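Local coordinates for nitrogenase molybdenum-iron protein alpha chain (Clostridium pasteurianum, PDB 4WES) that forms, with the beta chain, the molybdenum-iron component of nitrogenase, which carries the iron-molybdenum cofactor and reduces dinitrogen to ammonium, at residues D485-G488 with P489-G492. Sequence-based numbering, arbitrary orientation.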
loop_
_atom_site.group_PDB
_atom_site.type_symbol
_atom_site.label_atom_id
_atom_site.label_comp_id
_atom_site.label_asym_id
_atom_site.label_seq_id
_atom_site.Cartn_x
_atom_site.Cartn_y
_atom_site.Cartn_z
ATOM N N ASP A 485 20.178 -3.247 12.556
ATOM C CA ASP A 485 19.273 -2.685 11.573
ATOM C C ASP A 485 18.357 -3.757 11.003
ATOM O O ASP A 485 17.992 -3.768 9.843
ATOM C CB ASP A 485 20.039 -1.947 10.473
ATOM C CG ASP A 485 20.613 -0.641 10.982
ATOM O OD1 ASP A 485 21.857 -0.566 11.167
ATOM O OD2 ASP A 485 19.832 0.325 11.213
ATOM N N TYR A 486 17.908 -4.683 11.876
ATOM C CA TYR A 486 16.820 -5.588 11.528
ATOM C C TYR A 486 17.289 -6.637 10.505
ATOM O O TYR A 486 16.476 -7.168 9.762
ATOM C CB TYR A 486 15.514 -4.804 11.094
ATOM C CG TYR A 486 15.421 -3.562 11.943
ATOM C CD1 TYR A 486 15.290 -3.641 13.313
ATOM C CD2 TYR A 486 15.608 -2.301 11.399
ATOM C CE1 TYR A 486 15.360 -2.558 14.117
ATOM C CE2 TYR A 486 15.689 -1.178 12.205
ATOM C CZ TYR A 486 15.599 -1.309 13.560
ATOM O OH TYR A 486 15.728 -0.175 14.339
ATOM N N ASN A 487 18.577 -6.949 10.591
ATOM C CA ASN A 487 19.255 -7.948 9.780
ATOM C C ASN A 487 19.912 -9.016 10.670
ATOM O O ASN A 487 19.806 -9.004 11.887
ATOM C CB ASN A 487 20.342 -7.282 8.929
ATOM C CG ASN A 487 19.784 -6.238 8.005
ATOM O OD1 ASN A 487 18.842 -6.495 7.252
ATOM N ND2 ASN A 487 20.332 -5.012 8.082
ATOM N N GLY A 488 20.599 -9.946 10.038
ATOM C CA GLY A 488 21.351 -10.957 10.750
ATOM C C GLY A 488 21.143 -12.343 10.177
ATOM O O GLY A 488 20.205 -12.561 9.413
ATOM N N PRO A 489 21.994 -13.278 10.538
ATOM C CA PRO A 489 23.040 -13.149 11.558
ATOM C C PRO A 489 24.174 -12.243 11.109
ATOM O O PRO A 489 24.477 -12.183 9.914
ATOM C CB PRO A 489 23.541 -14.596 11.707
ATOM C CG PRO A 489 23.238 -15.238 10.394
ATOM C CD PRO A 489 21.929 -14.650 10.001
ATOM N N TYR A 490 24.817 -11.592 12.080
ATOM C CA TYR A 490 26.087 -10.914 11.829
ATOM C C TYR A 490 27.261 -11.683 12.447
ATOM O O TYR A 490 28.389 -11.408 12.076
ATOM C CB TYR A 490 26.072 -9.476 12.339
ATOM C CG TYR A 490 25.300 -8.507 11.462
ATOM C CD1 TYR A 490 24.714 -8.857 10.223
ATOM C CD2 TYR A 490 25.187 -7.160 11.853
ATOM C CE1 TYR A 490 24.057 -7.932 9.446
ATOM C CE2 TYR A 490 24.535 -6.219 11.035
ATOM C CZ TYR A 490 23.988 -6.642 9.822
ATOM O OH TYR A 490 23.328 -5.754 8.973
ATOM N N ALA A 491 26.983 -12.673 13.314
ATOM C CA ALA A 491 28.032 -13.575 13.809
ATOM C C ALA A 491 28.268 -14.722 12.840
ATOM O O ALA A 491 27.435 -15.028 11.994
ATOM C CB ALA A 491 27.613 -14.118 15.186
ATOM N N GLY A 492 29.388 -15.397 13.051
ATOM C CA GLY A 492 29.736 -16.563 12.249
ATOM C C GLY A 492 30.171 -16.205 10.835
ATOM O O GLY A 492 30.242 -15.025 10.453
#
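Gly-488 and Pro-489 are joined by a cis peptide bond that puts their CA atoms 2.9 Å apart and bends the chain. Gly-488 has a positive phi that glycine, lacking a side chain, adopts without clashing with Asn-487 O, and its CA makes a C-H...O contact with Pro-489 O at 3.5 Å. The bend brings the ring of Tyr-490 back alongside Asn-487 and Gly-488, meeting them obliquely. Tyr-490 CG stands anti to its carbonyl carbon (chi1 -76°), sending the ring along the preceding residues: CE1 lies 3.8 Å from Asn-487 CB, and CD1 4.0 Å from Gly-488 CA. The side-chain amide of Asn-487 and the ring of Tyr-490 lie 33° apart. Asn-487 ND2 gives a weak, bent hydrogen bond to Tyr-490 OH, 3.2 Å long with 135° at the hydrogen; ND2 also makes a weak hydrogen bond to Tyr-484 O. The ring of Tyr-490 also meets Phe-499 edge-to-face, while Asp-221 OD1 accepts from the backbone N of both Tyr-490 and Ala-491. This is a cis-proline bend in the connection from helix 465-473 to helix 492-507, downstream of the cofactor ligand His-482, with the side chain of Tyr-490 about 10 Å from the iron-sulfur-molybdenum cluster.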